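PDB 4TXG: chitinase from Chromobacterium violaceum, which probably binds chitin and hydrolyses its glycosidic bonds as a family 18 glycoside hydrolase. Local coordinates for residues Phe274-Thr278 with Ile311-Tyr315; Ile501-His506 with Gly518-His524; Leu689-Phe695 with Ser738-Ser743. All coordinates share one frame; numbering follows the deposited sequence.

Interaction 1. Residues Phe274-Thr278 with Ile311-Tyr315; sequences FYSMT and IDFEY. With CS (cesium ion), chain D.
F274 and F313 pack through their rings, whose planes lie only 14° apart but are slid so far past each other that the rings barely overlap. What each ring meets instead is the other's methylene: F274 CB sits over the middle of the F313 face, 3.5 Å from the ring centroid, and F313 CB stands 4.1 Å from the centroid of the F274 ring. F313 has CG anti to its backbone N (chi1 -178°), which lays the ring alongside helix 273-278. Y275 completes the aromatic cluster. The F313 edge points at the Y275 face in an edge-to-face pair, with planes at 85° and Y275 CE1 lying 3.6 Å from F313 CE1. Further along, I311 CG2 touches F274 CZ at 4.0 Å.

Residues 311-315 run off the C-terminal end of barrel strand 308-312 and carry the end of the DxxDxDxE signature of family 18. E314 fills the position of its glutamate, the proton donor in relatives, and a cis peptide bond links it to Y315.

The polar contacts gather at the tip of Y275. Its OH accepts a hydrogen bond from Y315 N at 3.2 Å and also donates to a water, which in turn donates to E314 O. Within the helix, T278 OG1 and T278 N reach F274 O from opposite faces of its carbonyl plane.

Away from the helix, both carboxylate oxygens of E314 bind a cesium ion, E314 OE2 at 3.0 Å. Waters and M395 SD are further ligands, and one of these waters also donates to D312 OD2.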
# COMPACT_ATOMS: atom_id res chain seq x y z
N PHE A 274 8.10 -9.24 12.18
CA PHE A 274 8.17 -7.79 12.36
C PHE A 274 7.78 -7.33 13.77
O PHE A 274 8.31 -6.35 14.27
CB PHE A 274 7.26 -7.09 11.34
CG PHE A 274 7.89 -6.85 10.00
CD1 PHE A 274 8.86 -5.86 9.84
CD2 PHE A 274 7.50 -7.57 8.89
CE1 PHE A 274 9.44 -5.63 8.60
CE2 PHE A 274 8.07 -7.33 7.64
CZ PHE A 274 9.04 -6.36 7.50
N TYR A 275 6.82 -8.01 14.39
CA TYR A 275 6.35 -7.56 15.70
C TYR A 275 7.46 -7.62 16.74
O TYR A 275 7.70 -6.66 17.48
CB TYR A 275 5.16 -8.38 16.16
CG TYR A 275 3.94 -8.24 15.28
CD1 TYR A 275 3.18 -7.08 15.30
CD2 TYR A 275 3.55 -9.28 14.44
CE1 TYR A 275 2.06 -6.94 14.49
CE2 TYR A 275 2.43 -9.16 13.64
CZ TYR A 275 1.68 -7.99 13.67
OH TYR A 275 0.57 -7.86 12.88
N SER A 276 8.16 -8.75 16.78
CA SER A 276 9.19 -8.95 17.80
C SER A 276 10.48 -8.24 17.38
O SER A 276 11.27 -7.84 18.23
CB SER A 276 9.42 -10.44 18.05
OG SER A 276 9.57 -11.15 16.83
N MET A 277 10.68 -8.06 16.08
CA MET A 277 11.88 -7.39 15.59
C MET A 277 11.83 -5.89 15.89
O MET A 277 12.87 -5.29 16.17
CB MET A 277 12.07 -7.61 14.07
CG MET A 277 13.33 -6.94 13.48
SD MET A 277 13.01 -5.28 12.79
CE MET A 277 12.21 -5.74 11.28
N THR A 278 10.63 -5.29 15.86
CA THR A 278 10.52 -3.85 16.10
C THR A 278 10.18 -3.47 17.53
O THR A 278 10.48 -2.36 17.94
CB THR A 278 9.45 -3.18 15.18
OG1 THR A 278 8.16 -3.76 15.44
CG2 THR A 278 9.81 -3.37 13.72
N ILE A 311 8.77 -2.75 2.37
CA ILE A 311 8.34 -3.25 3.66
C ILE A 311 6.85 -3.53 3.64
O ILE A 311 6.05 -2.61 3.47
CB ILE A 311 8.67 -2.24 4.79
CG1 ILE A 311 10.17 -1.98 4.84
CG2 ILE A 311 8.11 -2.73 6.13
CD1 ILE A 311 11.02 -3.24 5.18
N ASP A 312 6.47 -4.79 3.81
CA ASP A 312 5.07 -5.20 3.77
C ASP A 312 4.68 -5.76 5.14
O ASP A 312 4.36 -6.94 5.30
CB ASP A 312 4.85 -6.22 2.66
CG ASP A 312 3.38 -6.51 2.42
OD1 ASP A 312 2.51 -5.96 3.14
OD2 ASP A 312 3.10 -7.30 1.49
N PHE A 313 4.73 -4.88 6.14
CA PHE A 313 4.42 -5.20 7.53
C PHE A 313 2.91 -5.12 7.72
O PHE A 313 2.33 -4.03 7.70
CB PHE A 313 5.21 -4.20 8.41
CG PHE A 313 5.08 -4.37 9.92
CD1 PHE A 313 4.13 -5.19 10.52
CD2 PHE A 313 5.94 -3.65 10.74
CE1 PHE A 313 4.04 -5.29 11.91
CE2 PHE A 313 5.87 -3.76 12.13
CZ PHE A 313 4.92 -4.57 12.72
N GLU A 314 2.26 -6.28 7.88
CA GLU A 314 0.80 -6.32 8.02
C GLU A 314 0.38 -6.80 9.41
O GLU A 314 0.22 -8.01 9.60
CB GLU A 314 0.18 -7.22 6.93
CG GLU A 314 0.61 -6.83 5.49
CD GLU A 314 -0.11 -7.58 4.36
OE1 GLU A 314 -1.02 -8.39 4.62
OE2 GLU A 314 0.26 -7.36 3.19
N TYR A 315 0.18 -5.90 10.38
CA TYR A 315 0.23 -4.43 10.23
C TYR A 315 0.72 -3.81 11.52
O TYR A 315 0.42 -4.33 12.60
CB TYR A 315 -1.15 -3.84 9.95
CG TYR A 315 -1.78 -4.33 8.69
CD1 TYR A 315 -1.48 -3.72 7.48
CD2 TYR A 315 -2.66 -5.40 8.70
CE1 TYR A 315 -2.05 -4.17 6.31
CE2 TYR A 315 -3.22 -5.86 7.54
CZ TYR A 315 -2.91 -5.24 6.35
OH TYR A 315 -3.49 -5.69 5.19
CS CS D . -2.39 -7.79 1.74
O HOH W 1 -0.21 -9.99 11.45
O HOH W 2 0.63 -8.28 0.48
O HOH W 3 -4.06 -8.26 4.31
O HOH W 4 -2.92 -11.12 1.26
O HOH W 5 -0.82 -7.87 -1.32
O HOH W 6 -4.94 -8.03 0.88

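Interaction 2. Residues Ile501-His506 with Gly518-His524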
# COMPACT_ATOMS: atom_id res chain seq x y z
N ILE A 501 -14.30 -24.97 -8.72
CA ILE A 501 -13.97 -24.29 -9.98
C ILE A 501 -14.01 -22.77 -9.80
O ILE A 501 -13.46 -22.02 -10.62
CB ILE A 501 -14.92 -24.72 -11.12
CG1 ILE A 501 -14.36 -24.32 -12.49
CG2 ILE A 501 -16.33 -24.16 -10.88
CD1 ILE A 501 -15.13 -24.90 -13.67
N ASP A 502 -14.65 -22.32 -8.72
CA ASP A 502 -14.72 -20.90 -8.39
C ASP A 502 -13.59 -20.42 -7.47
O ASP A 502 -13.62 -19.29 -6.98
CB ASP A 502 -16.05 -20.58 -7.72
CG ASP A 502 -17.24 -20.84 -8.61
OD1 ASP A 502 -17.12 -20.60 -9.84
OD2 ASP A 502 -18.28 -21.29 -8.09
N ASN A 503 -12.59 -21.27 -7.23
CA ASN A 503 -11.61 -21.00 -6.19
C ASN A 503 -10.26 -21.68 -6.48
O ASN A 503 -9.64 -22.26 -5.60
CB ASN A 503 -12.19 -21.47 -4.84
CG ASN A 503 -11.37 -21.03 -3.63
OD1 ASN A 503 -10.85 -19.91 -3.58
ND2 ASN A 503 -11.26 -21.91 -2.65
N ILE A 504 -9.81 -21.60 -7.73
CA ILE A 504 -8.69 -22.46 -8.15
C ILE A 504 -7.34 -22.03 -7.59
O ILE A 504 -6.40 -22.82 -7.58
CB ILE A 504 -8.59 -22.56 -9.69
CG1 ILE A 504 -7.99 -21.30 -10.33
CG2 ILE A 504 -9.96 -22.89 -10.29
CD1 ILE A 504 -7.62 -21.51 -11.82
N TRP A 505 -7.23 -20.79 -7.11
CA TRP A 505 -5.99 -20.34 -6.49
C TRP A 505 -6.11 -20.36 -4.96
O TRP A 505 -5.53 -19.53 -4.27
CB TRP A 505 -5.63 -18.94 -6.98
CG TRP A 505 -4.70 -18.95 -8.15
CD1 TRP A 505 -4.35 -20.03 -8.91
CD2 TRP A 505 -3.99 -17.83 -8.69
NE1 TRP A 505 -3.46 -19.65 -9.89
CE2 TRP A 505 -3.23 -18.30 -9.78
CE3 TRP A 505 -3.93 -16.48 -8.36
CZ2 TRP A 505 -2.41 -17.46 -10.54
CZ3 TRP A 505 -3.12 -15.64 -9.12
CH2 TRP A 505 -2.37 -16.14 -10.19
N HIS A 506 -6.87 -21.33 -4.45
CA HIS A 506 -7.03 -21.50 -3.01
C HIS A 506 -5.73 -21.86 -2.29
O HIS A 506 -4.80 -22.42 -2.89
CB HIS A 506 -8.05 -22.59 -2.72
CG HIS A 506 -7.69 -23.92 -3.32
ND1 HIS A 506 -8.22 -24.37 -4.51
CD2 HIS A 506 -6.84 -24.88 -2.90
CE1 HIS A 506 -7.72 -25.56 -4.79
NE2 HIS A 506 -6.88 -25.90 -3.83
N GLY A 518 -13.25 -17.99 -3.16
CA GLY A 518 -13.47 -17.47 -4.51
C GLY A 518 -12.25 -16.80 -5.14
O GLY A 518 -12.38 -15.80 -5.84
N SER A 519 -11.06 -17.36 -4.88
CA SER A 519 -9.80 -16.78 -5.36
C SER A 519 -9.35 -17.44 -6.65
O SER A 519 -9.10 -18.64 -6.68
CB SER A 519 -8.68 -16.93 -4.32
OG SER A 519 -9.02 -16.29 -3.10
N ASN A 520 -9.21 -16.63 -7.70
CA ASN A 520 -8.83 -17.11 -9.03
C ASN A 520 -7.95 -16.08 -9.73
O ASN A 520 -8.10 -14.89 -9.48
CB ASN A 520 -10.07 -17.33 -9.92
CG ASN A 520 -11.11 -18.22 -9.27
OD1 ASN A 520 -11.00 -19.45 -9.30
ND2 ASN A 520 -12.15 -17.61 -8.71
N PRO A 521 -7.07 -16.54 -10.63
CA PRO A 521 -6.40 -15.58 -11.52
C PRO A 521 -7.42 -15.00 -12.49
O PRO A 521 -8.41 -15.68 -12.77
CB PRO A 521 -5.36 -16.44 -12.24
CG PRO A 521 -5.98 -17.81 -12.28
CD PRO A 521 -6.71 -17.93 -10.95
N MET A 522 -7.19 -13.80 -13.02
CA MET A 522 -8.19 -13.21 -13.90
C MET A 522 -8.36 -13.99 -15.21
O MET A 522 -9.43 -13.94 -15.83
CB MET A 522 -7.88 -11.73 -14.17
CG MET A 522 -8.55 -10.77 -13.16
SD MET A 522 -10.32 -11.09 -12.96
CE MET A 522 -10.88 -10.88 -14.65
N TRP A 523 -7.33 -14.73 -15.65
CA TRP A 523 -7.56 -15.57 -16.84
C TRP A 523 -8.63 -16.62 -16.57
O TRP A 523 -9.42 -16.94 -17.46
CB TRP A 523 -6.28 -16.26 -17.35
CG TRP A 523 -5.19 -16.62 -16.35
CD1 TRP A 523 -4.19 -15.79 -15.89
CD2 TRP A 523 -4.92 -17.91 -15.77
NE1 TRP A 523 -3.36 -16.47 -15.04
CE2 TRP A 523 -3.78 -17.77 -14.94
CE3 TRP A 523 -5.55 -19.16 -15.84
CZ2 TRP A 523 -3.25 -18.83 -14.20
CZ3 TRP A 523 -5.03 -20.21 -15.11
CH2 TRP A 523 -3.89 -20.04 -14.30
N HIS A 524 -8.67 -17.16 -15.36
CA HIS A 524 -9.68 -18.16 -15.08
C HIS A 524 -11.06 -17.51 -15.03
O HIS A 524 -12.02 -18.06 -15.55
CB HIS A 524 -9.39 -18.92 -13.78
CG HIS A 524 -10.38 -20.01 -13.50
ND1 HIS A 524 -10.60 -21.04 -14.38
CD2 HIS A 524 -11.22 -20.21 -12.46
CE1 HIS A 524 -11.54 -21.84 -13.89
NE2 HIS A 524 -11.93 -21.35 -12.74
O HOH W 7 -9.71 -18.46 -1.52
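W505 lays its indole against P521. W505 CB lies 3.5 Å from S519 O, the same carbonyl that accepts the hydrogen bond from W505 N. Beyond it, CG and CD2 pass beneath P521 CD, which stands over the five-membered ring 3.5 Å from its centroid and only 8° off the normal. Across the six-membered ring the partner changes to P521 CB, 3.6 Å from both W505 CZ2 and W505 CH2. CZ2 also approaches W523 CZ2, while the polar NE1 finds the hydroxyl of Y540. P521 CG lies over the centre of the W523 ring, so the proline is packed between two indoles whose planes are almost perpendicular, at 89°.

Alongside this, N520 binds the opposing backbone with both ends of its amide. OD1 takes the N-H of I504 at 2.9 Å, and ND2 donates to D502 O from above the carbonyl plane. In the other direction, N503 OD1 uses a lone pair in its carbonyl plane to receive S519 N, in a nearly straight bond (170°), and N503 ND2 is held by E514 and I515 O. H524 NE2 reaches I501 O at 2.7 Å, the carbonyl lying in the imidazole plane, while I504 CD1 rests on a face of that ring.

P521 is the N-cap residue of helix 522-530, and through it W505 of the turn N503-H506 packs against the start of that helix. W523 leans on strands 609-612 and 621-624. From 501-506, D502 touches strand 575-578 at V575 and L577, its OD2 salt-bridged to K573 and its OD1 hydrogen-bonded to the Y555 hydroxyl.

Interaction 3. Residues Leu689-Phe695 with Ser738-Ser743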
# COMPACT_ATOMS: atom_id res chain seq x y z
N LEU A 689 5.69 34.94 19.45
CA LEU A 689 4.54 35.00 18.55
C LEU A 689 3.39 35.66 19.30
O LEU A 689 2.93 35.12 20.31
CB LEU A 689 4.14 33.61 18.06
CG LEU A 689 5.25 32.74 17.49
CD1 LEU A 689 4.69 31.38 17.09
CD2 LEU A 689 5.93 33.42 16.31
N PRO A 690 2.93 36.82 18.83
CA PRO A 690 1.88 37.56 19.53
C PRO A 690 0.54 36.85 19.45
O PRO A 690 0.33 36.06 18.52
CB PRO A 690 1.81 38.90 18.79
CG PRO A 690 3.01 38.95 17.91
CD PRO A 690 3.41 37.54 17.64
N GLY A 691 -0.36 37.15 20.37
CA GLY A 691 -1.72 36.67 20.26
C GLY A 691 -2.30 37.09 18.92
O GLY A 691 -1.95 38.16 18.41
N GLY A 692 -3.14 36.26 18.33
CA GLY A 692 -3.67 36.55 17.02
C GLY A 692 -2.84 35.95 15.88
O GLY A 692 -3.29 35.94 14.74
N THR A 693 -1.64 35.46 16.19
CA THR A 693 -0.82 34.77 15.19
C THR A 693 -1.61 33.59 14.61
O THR A 693 -2.20 32.82 15.36
CB THR A 693 0.53 34.29 15.79
OG1 THR A 693 1.31 35.43 16.18
CG2 THR A 693 1.31 33.48 14.78
N GLU A 694 -1.65 33.47 13.28
CA GLU A 694 -2.49 32.45 12.65
C GLU A 694 -1.70 31.28 12.09
O GLU A 694 -0.74 31.47 11.34
CB GLU A 694 -3.33 33.06 11.52
CG GLU A 694 -4.27 32.06 10.86
CD GLU A 694 -5.12 32.67 9.78
OE1 GLU A 694 -4.81 33.81 9.35
OE2 GLU A 694 -6.11 32.03 9.36
N PHE A 695 -2.10 30.07 12.47
CA PHE A 695 -1.48 28.88 11.92
C PHE A 695 -2.46 28.24 10.96
O PHE A 695 -3.63 28.08 11.30
CB PHE A 695 -1.10 27.90 13.04
CG PHE A 695 -0.31 28.53 14.16
CD1 PHE A 695 0.99 28.95 13.96
CD2 PHE A 695 -0.87 28.67 15.42
CE1 PHE A 695 1.73 29.52 14.99
CE2 PHE A 695 -0.14 29.24 16.46
CZ PHE A 695 1.16 29.66 16.24
N SER A 738 -7.51 26.61 9.87
CA SER A 738 -6.89 27.74 10.54
C SER A 738 -7.12 27.66 12.04
O SER A 738 -8.23 27.38 12.49
CB SER A 738 -7.43 29.06 10.00
OG SER A 738 -7.09 30.15 10.85
N VAL A 739 -6.08 27.91 12.81
CA VAL A 739 -6.26 28.14 14.24
C VAL A 739 -5.35 29.29 14.63
O VAL A 739 -4.22 29.40 14.16
CB VAL A 739 -5.96 26.88 15.08
CG1 VAL A 739 -4.51 26.43 14.89
CG2 VAL A 739 -6.30 27.13 16.56
N LYS A 740 -5.86 30.19 15.47
CA LYS A 740 -5.09 31.35 15.90
C LYS A 740 -4.77 31.27 17.39
O LYS A 740 -5.58 30.77 18.17
CB LYS A 740 -5.87 32.64 15.64
CG LYS A 740 -6.22 32.89 14.20
CD LYS A 740 -6.92 34.23 14.03
CE LYS A 740 -7.31 34.46 12.58
NZ LYS A 740 -8.01 35.75 12.38
N LEU A 741 -3.61 31.78 17.78
CA LEU A 741 -3.41 32.09 19.19
C LEU A 741 -4.50 33.07 19.58
O LEU A 741 -4.82 33.98 18.82
CB LEU A 741 -2.02 32.68 19.45
CG LEU A 741 -0.81 31.76 19.26
CD1 LEU A 741 0.51 32.52 19.44
CD2 LEU A 741 -0.87 30.58 20.24
N PRO A 742 -5.10 32.88 20.77
CA PRO A 742 -6.06 33.89 21.24
C PRO A 742 -5.41 35.24 21.29
O PRO A 742 -4.20 35.31 21.50
CB PRO A 742 -6.42 33.44 22.66
CG PRO A 742 -5.96 32.13 22.79
CD PRO A 742 -4.95 31.78 21.71
N SER A 743 -6.21 36.29 21.14
CA SER A 743 -5.70 37.65 21.11
C SER A 743 -4.82 37.95 22.32
O SER A 743 -3.88 38.73 22.22
CB SER A 743 -6.86 38.64 21.02
OG SER A 743 -7.69 38.58 22.18
O HOH W 8 -0.86 38.54 22.86
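F695 and L741 make the tight, apolar side of this contact, with F695 CE2 3.8 Å from L741 CG. The branch L741 CD1 goes on to touch L689 CB, while F695 CB meets V739 CG1. The backbones here are held firmly: F695 and V739 form an antiparallel hydrogen-bonded pair, F695 N to V739 O being 2.8 Å, and L741 N continues the pairing to T693 O.

Strands 694-700 and 734-740 are neighbours in a mixed sheet of the Chitinase C region. F695 also reaches I681 of the second, antiparallel sheet, consistent with two sheets packed face to face.

On the other face, at E694 and K740, things are looser. The two extended side chains cross at an angle, E694 CB 3.9 Å from K740 CG, but E694 OE1 and K740 NZ stay 4.8 Å apart. The exception is short: S738 OG donates a hydrogen bond to E694 OE2 at 2.6 Å, on the carboxylate's anti side, and Q696 NE2 also donates to this oxygen. Beyond the strand ends, the type II turn P690-T693 brings G692 to the surface, while T693 stays buried. G692 N reaches L741 O from above its carbonyl plane, and a water bridges G691 N to S743 O.

How the interactions relate
Read from the N terminus, the three contacts come in series: none nests in another and none crosses. Interaction 1 closes a 32-residue excursion, just over half of it helix 287-304, that leads from helix 273-278 back into barrel strand 308-312. Interaction 2 closes a shorter loop of 11 residues, without helix or strand, in the long segment between barrel strands 457-462 and 599-603; it joins residues 501-506 to the start of helix 522-530. Interaction 3 spans 42 residues and pairs the start of strand 694-700 with the end of strand 734-740 in the C-terminal beta region. Interactions 1 and 2 share the family 18 region, their nearest atoms about 14 Å apart, whereas interactions 2 and 3 lie on opposite sides of the chain's centre.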